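Local structure of putative alcohol dehydrogenase (Sinorhizobium meliloti, 4J6F) at residues Val175-Leu180 with Val340-Lys346; Ile183-Phe188 with Ile348-Val352; Met198-Leu204 with Arg299-Ala303; Leu290-Leu294 with Lys321-Leu325. The protein probably oxidises alcohols with a nicotinamide cofactor, as a member of the medium-chain dehydrogenase/reductase superfamily. All blocks are in the same frame, centred on the assembly; numbering follows the deposited sequence.

In the fold
From the N terminus, the chain first lays down the loop 175-180, helix 182-185 and the end of helix 189-201, whose partners come later in the chain. Most of the parallel sheet follows, and helix 287-293 adds 290-294. Contact 3 closes first, when strand 299-302 returns to 198-204; contact 4 closes at 321-325, so the two cross. They share the parallel sheet through neighbouring strands 299-302 and 324-327, and both reach the second subunit. Helix 333-344 then closes contact 1 and the segment after it contact 2, again crossing, with contacts 3 and 4 lying wholly within both spans. Contacts 1 and 2 touch each other and tie helix 333-344 and its exit to the loop after strand 173-175 and to helix 182-185.

Contact 1 of 4, residues Val175-Leu180 with Val340-Lys346; sequences VVATDL and VRYIEEK
A177 and E344 form the first of two polar links: the backbone N of A177 donates to E344 OE1 over 2.8 Å, nearly straight at 170°. The N-H arrives on the anti side of the carboxylate, 24° out of its plane, and the methyl group of A177 lies beside the same oxygen. The second link is a salt bridge at the surface. K346 NZ meets D179 OD1 on its syn side at 3.1 Å and makes a weaker bond to OD2, the two side chains crossing at about a right angle; a bend at the last torsion of K346 (chi4 -67°) turns the ammonium group to the acid. K346 ends helix 333-344 in a Schellman motif, and with E344 it ties the loop between strand 173-175 and helix 182-185 to the C-terminal end of that helix. Within the loop, T178 OG1 accepts from L180 N at 3.3 Å, an ST turn. Apolar packing completes the contact. V176 CG1 touches I343 CG2 at 3.9 Å and rests on the aliphatic part of E344, 3.6 Å from CG, while L180 CD1 reaches the same I343 methyl at 4.2 Å. M135 of strand 133-140 also packs on V176 and I343.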
loop_
_atom_site.group_PDB
_atom_site.type_symbol
_atom_site.label_atom_id
_atom_site.label_comp_id
_atom_site.label_asym_id
_atom_site.label_seq_id
_atom_site.Cartn_x
_atom_site.Cartn_y
_atom_site.Cartn_z
ATOM N N VAL A 175 -25.584 20.541 13.243
ATOM C CA VAL A 175 -26.153 20.572 14.561
ATOM C C VAL A 175 -26.014 19.160 15.104
ATOM O O VAL A 175 -26.564 18.216 14.539
ATOM C CB VAL A 175 -27.623 21.016 14.536
ATOM C CG1 VAL A 175 -28.259 20.845 15.914
ATOM C CG2 VAL A 175 -27.711 22.458 14.073
ATOM N N VAL A 176 -25.259 19.022 16.188
ATOM C CA VAL A 176 -25.003 17.722 16.780
ATOM C C VAL A 176 -25.862 17.493 18.036
ATOM O O VAL A 176 -25.805 18.268 18.994
ATOM C CB VAL A 176 -23.504 17.568 17.093
ATOM C CG1 VAL A 176 -23.177 16.133 17.467
ATOM C CG2 VAL A 176 -22.678 17.979 15.886
ATOM N N ALA A 177 -26.549 16.366 18.085
ATOM C CA ALA A 177 -27.430 16.088 19.196
ATOM C C ALA A 177 -26.604 15.576 20.354
ATOM O O ALA A 177 -26.497 14.381 20.583
ATOM C CB ALA A 177 -28.456 15.052 18.793
ATOM N N THR A 178 -26.020 16.515 21.085
ATOM C CA THR A 178 -25.135 16.204 22.215
ATOM C C THR A 178 -25.093 17.308 23.257
ATOM O O THR A 178 -25.328 18.476 22.960
ATOM C CB THR A 178 -23.694 15.839 21.765
ATOM O OG1 THR A 178 -22.881 15.616 22.919
ATOM C CG2 THR A 178 -23.063 16.949 20.922
ATOM N N ASP A 179 -24.768 16.916 24.479
ATOM C CA ASP A 179 -24.743 17.816 25.628
ATOM C C ASP A 179 -23.333 18.356 25.890
ATOM O O ASP A 179 -23.081 18.997 26.908
ATOM C CB ASP A 179 -25.277 17.080 26.868
ATOM C CG ASP A 179 -24.742 15.641 26.974
ATOM O OD1 ASP A 179 -25.122 14.783 26.136
ATOM O OD2 ASP A 179 -23.936 15.368 27.888
ATOM N N LEU A 180 -22.415 18.107 24.965
ATOM C CA LEU A 180 -21.045 18.565 25.116
ATOM C C LEU A 180 -20.891 20.071 24.949
ATOM O O LEU A 180 -21.598 20.699 24.165
ATOM C CB LEU A 180 -20.142 17.871 24.110
ATOM C CG LEU A 180 -20.024 16.341 24.034
ATOM C CD1 LEU A 180 -19.088 15.982 22.883
ATOM C CD2 LEU A 180 -19.560 15.682 25.329
ATOM N N VAL A 340 -20.060 12.081 13.303
ATOM C CA VAL A 340 -21.172 12.734 13.996
ATOM C C VAL A 340 -21.933 11.688 14.824
ATOM O O VAL A 340 -22.130 11.867 16.030
ATOM C CB VAL A 340 -22.110 13.506 13.027
ATOM C CG1 VAL A 340 -23.370 13.995 13.736
ATOM C CG2 VAL A 340 -21.377 14.692 12.424
ATOM N N ARG A 341 -22.308 10.587 14.178
ATOM C CA ARG A 341 -23.028 9.506 14.830
ATOM C C ARG A 341 -22.296 8.996 16.085
ATOM O O ARG A 341 -22.919 8.795 17.135
ATOM C CB ARG A 341 -23.260 8.384 13.826
ATOM C CG ARG A 341 -24.645 7.766 13.846
ATOM C CD ARG A 341 -25.058 7.283 12.459
ATOM N NE ARG A 341 -24.081 6.376 11.829
ATOM C CZ ARG A 341 -23.517 6.577 10.633
ATOM N NH1 ARG A 341 -23.828 7.652 9.912
ATOM N NH2 ARG A 341 -22.644 5.700 10.156
ATOM N N TYR A 342 -20.977 8.818 15.985
ATOM C CA TYR A 342 -20.165 8.349 17.116
ATOM C C TYR A 342 -20.210 9.314 18.294
ATOM O O TYR A 342 -20.402 8.905 19.453
ATOM C CB TYR A 342 -18.702 8.169 16.711
ATOM C CG TYR A 342 -18.350 6.874 16.010
ATOM C CD1 TYR A 342 -19.167 5.746 16.102
ATOM C CD2 TYR A 342 -17.168 6.770 15.276
ATOM C CE1 TYR A 342 -18.830 4.561 15.458
ATOM C CE2 TYR A 342 -16.817 5.587 14.636
ATOM C CZ TYR A 342 -17.652 4.488 14.731
ATOM O OH TYR A 342 -17.301 3.326 14.104
ATOM N N ILE A 343 -20.000 10.591 17.989
ATOM C CA ILE A 343 -20.116 11.651 18.981
ATOM C C ILE A 343 -21.469 11.592 19.691
ATOM O O ILE A 343 -21.518 11.639 20.928
ATOM C CB ILE A 343 -19.905 13.038 18.355
ATOM C CG1 ILE A 343 -18.431 13.236 17.972
ATOM C CG2 ILE A 343 -20.353 14.113 19.329
ATOM C CD1 ILE A 343 -18.185 14.283 16.899
ATOM N N GLU A 344 -22.548 11.456 18.908
ATOM C CA GLU A 344 -23.919 11.473 19.442
ATOM C C GLU A 344 -24.229 10.280 20.317
ATOM O O GLU A 344 -24.716 10.441 21.424
ATOM C CB GLU A 344 -24.944 11.606 18.330
ATOM C CG GLU A 344 -24.980 13.005 17.730
ATOM C CD GLU A 344 -25.940 13.115 16.561
ATOM O OE1 GLU A 344 -26.360 14.246 16.206
ATOM O OE2 GLU A 344 -26.275 12.052 15.998
ATOM N N GLU A 345 -23.911 9.084 19.828
ATOM C CA GLU A 345 -24.091 7.840 20.592
ATOM C C GLU A 345 -23.066 7.695 21.719
ATOM O O GLU A 345 -23.064 6.693 22.424
ATOM C CB GLU A 345 -23.998 6.627 19.660
ATOM C CG GLU A 345 -25.066 6.568 18.576
ATOM C CD GLU A 345 -24.680 5.676 17.399
ATOM O OE1 GLU A 345 -23.651 4.959 17.466
ATOM O OE2 GLU A 345 -25.413 5.692 16.388
ATOM N N LYS A 346 -22.198 8.693 21.870
ATOM C CA LYS A 346 -21.089 8.667 22.841
ATOM C C LYS A 346 -20.179 7.422 22.766
ATOM O O LYS A 346 -19.747 6.894 23.794
ATOM C CB LYS A 346 -21.605 8.897 24.269
ATOM C CG LYS A 346 -22.068 10.321 24.529
ATOM C CD LYS A 346 -22.623 10.483 25.935
ATOM C CE LYS A 346 -23.423 11.767 26.072
ATOM N NZ LYS A 346 -22.581 12.996 25.961
#

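Contact 2 of 4, residues Ile183-Phe188 with Ile348-Val352; sequences IELATF and IRPLV
P350 packs on E184, T187 and F188 in a partly buried, mainly apolar contact between the short helix 182-185, with the turn that follows it, and the extended segment leading from helix 333-344 into strand 352-357. The proline ring crosses the side chain of E184, with CG 3.8 Å from E184 CB, and its CB comes 3.4 Å from the carbonyl O of E184. F188 presents the far end of its ring to the chain: CZ lies 3.5 Å from P350 N, and R349 C sits at the ring edge, near its plane. Further along, CE1 of F188 meets I348 CD1 at 3.8 Å, the two side chains sliding past each other in opposite directions. V352 CG2 packs against the T187 methyl and against I183 CG2.

No direct hydrogen bond joins the segments, but one water does. It donates to T187 OG1 and accepts from L351 N at 2.6 Å. T187 OG1 in turn donates to E184 O over 3.0 Å, placed by a first torsion of 69° that sets the hydroxyl between the backbone N and carbonyl carbon; it also lies over the centre of one face of the F188 ring.

Around this junction, Y192 meets F188 edge-to-face, I348 and L351 pack against helix 218-229, and I183 and T187 touch strand 376-380, whose K376 pairs with the backbone of L351.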
loop_
_atom_site.group_PDB
_atom_site.type_symbol
_atom_site.label_atom_id
_atom_site.label_comp_id
_atom_site.label_asym_id
_atom_site.label_seq_id
_atom_site.Cartn_x
_atom_site.Cartn_y
_atom_site.Cartn_z
ATOM N N ILE A 183 -16.263 23.867 23.489
ATOM C CA ILE A 183 -14.858 23.448 23.560
ATOM C C ILE A 183 -14.677 21.936 23.346
ATOM O O ILE A 183 -13.788 21.520 22.606
ATOM C CB ILE A 183 -14.179 23.875 24.881
ATOM C CG1 ILE A 183 -14.034 25.411 24.950
ATOM C CG2 ILE A 183 -12.823 23.202 25.019
ATOM C CD1 ILE A 183 -13.686 25.977 26.315
ATOM N N GLU A 184 -15.527 21.127 23.976
ATOM C CA GLU A 184 -15.424 19.674 23.894
ATOM C C GLU A 184 -15.665 19.208 22.470
ATOM O O GLU A 184 -14.952 18.355 21.943
ATOM C CB GLU A 184 -16.413 19.008 24.857
ATOM C CG GLU A 184 -16.072 19.251 26.327
ATOM C CD GLU A 184 -16.964 18.499 27.303
ATOM O OE1 GLU A 184 -16.402 17.918 28.258
ATOM O OE2 GLU A 184 -18.209 18.489 27.133
ATOM N N LEU A 185 -16.666 19.805 21.845
ATOM C CA LEU A 185 -17.032 19.506 20.476
ATOM C C LEU A 185 -15.942 19.891 19.477
ATOM O O LEU A 185 -15.857 19.314 18.397
ATOM C CB LEU A 185 -18.313 20.259 20.156
ATOM C CG LEU A 185 -19.308 19.637 19.194
ATOM C CD1 LEU A 185 -19.574 18.182 19.549
ATOM C CD2 LEU A 185 -20.583 20.454 19.257
ATOM N N ALA A 186 -15.111 20.867 19.831
ATOM C CA ALA A 186 -14.065 21.362 18.928
ATOM C C ALA A 186 -12.827 20.461 18.859
ATOM O O ALA A 186 -11.828 20.799 18.219
ATOM C CB ALA A 186 -13.665 22.771 19.323
ATOM N N THR A 187 -12.878 19.315 19.523
ATOM C CA THR A 187 -11.712 18.456 19.575
ATOM C C THR A 187 -11.722 17.468 18.418
ATOM O O THR A 187 -10.714 16.844 18.139
ATOM C CB THR A 187 -11.606 17.703 20.927
ATOM O OG1 THR A 187 -12.650 16.726 21.041
ATOM C CG2 THR A 187 -11.701 18.663 22.096
ATOM N N PHE A 188 -12.849 17.347 17.721
ATOM C CA PHE A 188 -13.080 16.164 16.881
ATOM C C PHE A 188 -12.701 16.213 15.399
ATOM O O PHE A 188 -12.014 15.310 14.917
ATOM C CB PHE A 188 -14.525 15.701 16.998
ATOM C CG PHE A 188 -14.892 15.167 18.352
ATOM C CD1 PHE A 188 -14.410 13.947 18.789
ATOM C CD2 PHE A 188 -15.770 15.860 19.166
ATOM C CE1 PHE A 188 -14.780 13.439 20.023
ATOM C CE2 PHE A 188 -16.146 15.358 20.401
ATOM C CZ PHE A 188 -15.653 14.142 20.833
ATOM N N ILE A 348 -17.329 7.606 21.211
ATOM C CA ILE A 348 -16.042 8.260 21.501
ATOM C C ILE A 348 -16.280 9.458 22.426
ATOM O O ILE A 348 -17.416 9.917 22.548
ATOM C CB ILE A 348 -15.298 8.724 20.231
ATOM C CG1 ILE A 348 -16.171 9.688 19.412
ATOM C CG2 ILE A 348 -14.827 7.523 19.431
ATOM C CD1 ILE A 348 -15.529 10.220 18.146
ATOM N N ARG A 349 -15.224 9.952 23.073
ATOM C CA ARG A 349 -15.352 11.086 23.997
ATOM C C ARG A 349 -14.303 12.198 23.766
ATOM O O ARG A 349 -13.201 11.933 23.268
ATOM C CB ARG A 349 -15.376 10.600 25.458
ATOM C CG ARG A 349 -14.113 9.895 25.941
ATOM C CD ARG A 349 -14.226 9.503 27.407
ATOM N NE ARG A 349 -13.001 8.885 27.923
ATOM C CZ ARG A 349 -12.011 9.553 28.522
ATOM N NH1 ARG A 349 -12.086 10.873 28.666
ATOM N NH2 ARG A 349 -10.933 8.910 28.973
ATOM N N PRO A 350 -14.640 13.451 24.121
ATOM C CA PRO A 350 -13.691 14.533 23.841
ATOM C C PRO A 350 -12.476 14.472 24.754
ATOM O O PRO A 350 -12.602 14.144 25.927
ATOM C CB PRO A 350 -14.507 15.791 24.131
ATOM C CG PRO A 350 -15.454 15.357 25.205
ATOM C CD PRO A 350 -15.807 13.928 24.886
ATOM N N LEU A 351 -11.308 14.787 24.214
ATOM C CA LEU A 351 -10.085 14.804 24.999
ATOM C C LEU A 351 -9.515 16.218 25.047
ATOM O O LEU A 351 -8.765 16.636 24.164
ATOM C CB LEU A 351 -9.078 13.825 24.401
ATOM C CG LEU A 351 -9.624 12.411 24.218
ATOM C CD1 LEU A 351 -8.686 11.558 23.382
ATOM C CD2 LEU A 351 -9.893 11.781 25.584
ATOM N N VAL A 352 -9.882 16.979 26.067
ATOM C CA VAL A 352 -9.395 18.349 26.115
ATOM C C VAL A 352 -8.072 18.419 26.868
ATOM O O VAL A 352 -8.030 18.228 28.084
ATOM C CB VAL A 352 -10.435 19.324 26.695
ATOM C CG1 VAL A 352 -9.862 20.728 26.749
ATOM C CG2 VAL A 352 -11.682 19.313 25.832
HETATM O O HOH W 1 -10.963 14.350 21.686
#

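Contact 3 of 4, residues Met198-Leu204 with Arg299-Ala303; sequences MLERARL and RYTTA
The last turn of helix 189-201 approaches strand 299-302 at two points, with the CA atoms of M198 and T301 6.1 Å apart and those of A202 and R299 5.9 Å apart. R299 carries the polar part. It grips A202 O side-on with two nitrogens, NE at 2.9 Å and NH2 at 3.0 Å, and the oxygen lies in the guanidinium plane. Bends at chi2 (94°) and chi3 fold the chain back to this carbonyl, at the helix end that R203 finishes in a Schellman motif. R203 crosses R299 at about a right angle: its NH1 comes 3.9 Å from R299 CG and its NH2 lies over one face of the R299 guanidinium, the two planes 22° apart. Carboxylates probably balance the paired charges: R203 NH1 forms a salt bridge to E324, and R299 NH2 another to E208. M198, built as selenomethionine, fills the apolar end. Its CE lies 3.7 Å from T301 CG2 and close to the T301 carbonyl, while SE packs on A303 CB at 3.8 Å. The helix end thus lies against one side of the parallel Rossmann-type sheet, where strand 299-302 runs between strands 277-280 and 324-327; helix 218-229 packs on M198, and R201 reaches L323 O of the second subunit.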
loop_
_atom_site.group_PDB
_atom_site.type_symbol
_atom_site.label_atom_id
_atom_site.label_comp_id
_atom_site.label_asym_id
_atom_site.label_seq_id
_atom_site.Cartn_x
_atom_site.Cartn_y
_atom_site.Cartn_z
HETATM N N MSE A 198 -8.494 6.389 7.736
HETATM C CA MSE A 198 -7.355 5.479 7.872
HETATM C C MSE A 198 -7.876 4.113 8.201
HETATM O O MSE A 198 -7.497 3.142 7.554
HETATM C CB MSE A 198 -6.396 5.966 8.951
HETATM C CG MSE A 198 -5.478 7.081 8.458
HETATM SE SE MSE A 198 -4.344 7.708 9.956
HETATM C CE MSE A 198 -3.183 6.142 10.211
ATOM N N LEU A 199 -8.775 4.032 9.182
ATOM C CA LEU A 199 -9.325 2.749 9.617
ATOM C C LEU A 199 -10.210 2.102 8.556
ATOM O O LEU A 199 -10.339 0.878 8.508
ATOM C CB LEU A 199 -10.080 2.887 10.943
ATOM C CG LEU A 199 -9.189 3.252 12.138
ATOM C CD1 LEU A 199 -9.986 3.302 13.428
ATOM C CD2 LEU A 199 -8.002 2.307 12.279
ATOM N N GLU A 200 -10.801 2.934 7.703
ATOM C CA GLU A 200 -11.646 2.471 6.616
ATOM C C GLU A 200 -10.790 1.954 5.438
ATOM O O GLU A 200 -11.121 0.942 4.795
ATOM C CB GLU A 200 -12.586 3.609 6.194
ATOM C CG GLU A 200 -13.789 3.187 5.357
ATOM C CD GLU A 200 -14.937 2.610 6.172
ATOM O OE1 GLU A 200 -16.063 2.600 5.631
ATOM O OE2 GLU A 200 -14.732 2.166 7.330
ATOM N N ARG A 201 -9.678 2.641 5.182
ATOM C CA ARG A 201 -8.777 2.282 4.086
ATOM C C ARG A 201 -8.050 0.985 4.373
ATOM O O ARG A 201 -7.782 0.200 3.474
ATOM C CB ARG A 201 -7.765 3.398 3.837
ATOM C CG ARG A 201 -8.340 4.617 3.134
ATOM C CD ARG A 201 -8.574 4.362 1.654
ATOM N NE ARG A 201 -7.350 3.879 1.035
ATOM C CZ ARG A 201 -6.287 4.643 0.813
ATOM N NH1 ARG A 201 -6.307 5.937 1.139
ATOM N NH2 ARG A 201 -5.199 4.110 0.276
ATOM N N ALA A 202 -7.730 0.770 5.640
ATOM C CA ALA A 202 -7.106 -0.466 6.080
ATOM C C ALA A 202 -8.127 -1.580 6.328
ATOM O O ALA A 202 -7.746 -2.700 6.652
ATOM C CB ALA A 202 -6.286 -0.205 7.333
ATOM N N ARG A 203 -9.420 -1.268 6.199
ATOM C CA ARG A 203 -10.504 -2.238 6.425
ATOM C C ARG A 203 -10.438 -2.943 7.785
ATOM O O ARG A 203 -10.661 -4.159 7.862
ATOM C CB ARG A 203 -10.501 -3.285 5.321
ATOM C CG ARG A 203 -10.905 -2.759 3.959
ATOM C CD ARG A 203 -10.603 -3.763 2.858
ATOM N NE ARG A 203 -9.169 -3.846 2.574
ATOM C CZ ARG A 203 -8.375 -4.854 2.932
ATOM N NH1 ARG A 203 -7.094 -4.818 2.615
ATOM N NH2 ARG A 203 -8.846 -5.894 3.601
ATOM N N LEU A 204 -10.136 -2.195 8.845
ATOM C CA LEU A 204 -9.995 -2.774 10.171
ATOM C C LEU A 204 -11.331 -3.294 10.705
ATOM O O LEU A 204 -12.297 -2.549 10.795
ATOM C CB LEU A 204 -9.390 -1.764 11.134
ATOM C CG LEU A 204 -9.312 -2.141 12.615
ATOM C CD1 LEU A 204 -8.395 -3.336 12.842
ATOM C CD2 LEU A 204 -8.870 -0.956 13.470
ATOM N N ARG A 299 -1.846 -4.886 6.974
ATOM C CA ARG A 299 -2.063 -3.586 6.356
ATOM C C ARG A 299 -1.496 -2.434 7.173
ATOM O O ARG A 299 -1.696 -2.354 8.370
ATOM C CB ARG A 299 -3.550 -3.350 6.134
ATOM C CG ARG A 299 -4.218 -4.391 5.278
ATOM C CD ARG A 299 -4.824 -5.474 6.128
ATOM N NE ARG A 299 -6.049 -5.026 6.764
ATOM C CZ ARG A 299 -6.661 -5.688 7.732
ATOM N NH1 ARG A 299 -6.155 -6.820 8.168
ATOM N NH2 ARG A 299 -7.768 -5.219 8.260
ATOM N N TYR A 300 -0.788 -1.544 6.494
ATOM C CA TYR A 300 -0.151 -0.412 7.109
ATOM C C TYR A 300 -0.926 0.798 6.624
ATOM O O TYR A 300 -1.342 0.856 5.461
ATOM C CB TYR A 300 1.315 -0.361 6.648
ATOM C CG TYR A 300 2.035 0.927 6.969
ATOM C CD1 TYR A 300 1.925 2.039 6.121
ATOM C CD2 TYR A 300 2.814 1.045 8.119
ATOM C CE1 TYR A 300 2.563 3.229 6.412
ATOM C CE2 TYR A 300 3.468 2.236 8.416
ATOM C CZ TYR A 300 3.333 3.327 7.562
ATOM O OH TYR A 300 3.972 4.516 7.842
ATOM N N THR A 301 -1.130 1.767 7.498
ATOM C CA THR A 301 -1.813 2.975 7.092
ATOM C C THR A 301 -1.247 4.217 7.775
ATOM O O THR A 301 -0.847 4.162 8.925
ATOM C CB THR A 301 -3.321 2.851 7.318
ATOM O OG1 THR A 301 -3.978 3.984 6.735
ATOM C CG2 THR A 301 -3.644 2.750 8.803
ATOM N N THR A 302 -1.194 5.335 7.054
ATOM C CA THR A 302 -0.639 6.575 7.597
ATOM C C THR A 302 -1.306 7.817 7.013
ATOM O O THR A 302 -1.811 7.795 5.892
ATOM C CB THR A 302 0.886 6.656 7.360
ATOM O OG1 THR A 302 1.402 7.874 7.904
ATOM C CG2 THR A 302 1.217 6.620 5.884
ATOM N N ALA A 303 -1.354 8.881 7.802
ATOM C CA ALA A 303 -1.744 10.201 7.323
ATOM C C ALA A 303 -0.837 11.331 7.801
ATOM O O ALA A 303 -1.181 12.491 7.685
ATOM C CB ALA A 303 -3.186 10.498 7.668
#

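Contact 4 of 4, residues Leu290-Leu294 with Lys321-Leu325; sequences LLKIL and KQLEL
K321 points its ammonium group at the end of helix 287-293, where NZ donates to three carbonyl oxygens: L294 O at 2.6 Å, K292 O at 2.8 Å and L291 O at 2.9 Å. The three are approached differently. The bond to L294 O is nearly collinear with its carbonyl (163°), that to L291 O lies in the carbonyl plane, and that to K292 O comes from above the plane, 53° out of it. The lysine chain is bent at chi2 (-129°) and chi3, and its CE passes close to L291 O on the way. A positive charge among the carbonyls at the C-terminal end of a helix would be expected to interact well with the helix dipole.

This helix and the segment entering strand 324-327 belong to the Rossmann-type domain of the medium-chain dehydrogenases, in which 324-327 is the outermost strand of the six-stranded parallel sheet within one chain. E324 and L325 pair antiparallel with a strand of the second subunit, so the sheet continues across the interface, as in related dehydrogenase dimers.

Beside the lysine, leucines pack between helix and strand. L294 and L323 slide past each other in opposite directions, their CD2 atoms 4.2 Å apart. L291 instead crosses L325 at about a right angle, with L291 CD2 4.0 Å from L325 CD1, and the same L291 methyl lies 4.3 Å from L323 CD1. Y300 of the adjacent strand 299-302 touches both L294 and L325, and K292 NZ turns to a salt bridge with D89 of the second subunit.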
loop_
_atom_site.group_PDB
_atom_site.type_symbol
_atom_site.label_atom_id
_atom_site.label_comp_id
_atom_site.label_asym_id
_atom_site.label_seq_id
_atom_site.Cartn_x
_atom_site.Cartn_y
_atom_site.Cartn_z
ATOM N N LEU A 290 8.067 -1.314 12.000
ATOM C CA LEU A 290 6.644 -1.541 11.927
ATOM C C LEU A 290 6.307 -2.590 10.860
ATOM O O LEU A 290 5.480 -3.474 11.098
ATOM C CB LEU A 290 5.938 -0.235 11.637
ATOM C CG LEU A 290 6.015 0.763 12.772
ATOM C CD1 LEU A 290 5.529 2.105 12.265
ATOM C CD2 LEU A 290 5.183 0.298 13.954
ATOM N N LEU A 291 6.960 -2.494 9.698
ATOM C CA LEU A 291 6.817 -3.502 8.642
ATOM C C LEU A 291 7.289 -4.880 9.090
ATOM O O LEU A 291 6.772 -5.893 8.617
ATOM C CB LEU A 291 7.564 -3.101 7.368
ATOM C CG LEU A 291 7.264 -1.765 6.672
ATOM C CD1 LEU A 291 8.058 -1.695 5.373
ATOM C CD2 LEU A 291 5.778 -1.541 6.409
ATOM N N LYS A 292 8.268 -4.920 9.993
ATOM C CA LYS A 292 8.740 -6.190 10.547
ATOM C C LYS A 292 7.687 -6.827 11.456
ATOM O O LYS A 292 7.432 -8.030 11.378
ATOM C CB LYS A 292 10.047 -5.996 11.312
ATOM C CG LYS A 292 11.248 -5.651 10.445
ATOM C CD LYS A 292 12.493 -5.409 11.299
ATOM C CE LYS A 292 12.851 -6.627 12.148
ATOM N NZ LYS A 292 13.658 -6.274 13.344
ATOM N N ILE A 293 7.084 -5.997 12.308
ATOM C CA ILE A 293 6.094 -6.411 13.307
ATOM C C ILE A 293 4.783 -6.866 12.664
ATOM O O ILE A 293 4.164 -7.827 13.106
ATOM C CB ILE A 293 5.829 -5.256 14.292
ATOM C CG1 ILE A 293 7.018 -5.100 15.245
ATOM C CG2 ILE A 293 4.541 -5.471 15.070
ATOM C CD1 ILE A 293 7.199 -3.703 15.814
ATOM N N LEU A 294 4.377 -6.156 11.621
ATOM C CA LEU A 294 3.150 -6.421 10.903
ATOM C C LEU A 294 3.103 -7.872 10.405
ATOM O O LEU A 294 4.074 -8.367 9.822
ATOM C CB LEU A 294 3.065 -5.438 9.737
ATOM C CG LEU A 294 1.716 -5.193 9.079
ATOM C CD1 LEU A 294 0.627 -4.969 10.120
ATOM C CD2 LEU A 294 1.829 -3.997 8.148
ATOM N N LYS A 321 6.095 -10.381 2.266
ATOM C CA LYS A 321 5.123 -10.451 3.333
ATOM C C LYS A 321 3.685 -10.219 2.862
ATOM O O LYS A 321 2.763 -10.248 3.671
ATOM C CB LYS A 321 5.477 -9.441 4.404
ATOM C CG LYS A 321 6.659 -9.795 5.273
ATOM C CD LYS A 321 6.171 -9.620 6.689
ATOM C CE LYS A 321 7.241 -9.143 7.629
ATOM N NZ LYS A 321 6.502 -8.765 8.858
ATOM N N GLN A 322 3.490 -9.984 1.567
ATOM C CA GLN A 322 2.159 -9.710 1.003
ATOM C C GLN A 322 1.480 -8.486 1.621
ATOM O O GLN A 322 0.251 -8.485 1.751
ATOM C CB GLN A 322 1.209 -10.906 1.185
ATOM C CG GLN A 322 1.776 -12.282 0.904
ATOM C CD GLN A 322 1.950 -12.562 -0.575
ATOM O OE1 GLN A 322 1.517 -11.783 -1.420
ATOM N NE2 GLN A 322 2.591 -13.678 -0.894
ATOM N N LEU A 323 2.254 -7.463 1.996
ATOM C CA LEU A 323 1.726 -6.286 2.721
ATOM C C LEU A 323 0.961 -5.295 1.853
ATOM O O LEU A 323 1.138 -5.270 0.637
ATOM C CB LEU A 323 2.848 -5.553 3.471
ATOM C CG LEU A 323 3.642 -6.359 4.509
ATOM C CD1 LEU A 323 4.610 -5.484 5.289
ATOM C CD2 LEU A 323 2.712 -7.100 5.469
ATOM N N GLU A 324 0.088 -4.505 2.483
ATOM C CA GLU A 324 -0.495 -3.310 1.861
ATOM C C GLU A 324 -0.075 -2.105 2.666
ATOM O O GLU A 324 -0.156 -2.114 3.904
ATOM C CB GLU A 324 -2.013 -3.332 1.881
ATOM C CG GLU A 324 -2.648 -4.615 1.404
ATOM C CD GLU A 324 -4.148 -4.626 1.625
ATOM O OE1 GLU A 324 -4.774 -3.537 1.597
ATOM O OE2 GLU A 324 -4.707 -5.732 1.824
ATOM N N LEU A 325 0.354 -1.066 1.963
ATOM C CA LEU A 325 0.601 0.236 2.570
ATOM C C LEU A 325 -0.432 1.201 2.041
ATOM O O LEU A 325 -0.663 1.244 0.832
ATOM C CB LEU A 325 1.980 0.738 2.180
ATOM C CG LEU A 325 3.115 0.447 3.143
ATOM C CD1 LEU A 325 3.239 -1.035 3.425
ATOM C CD2 LEU A 325 4.399 1.009 2.567
#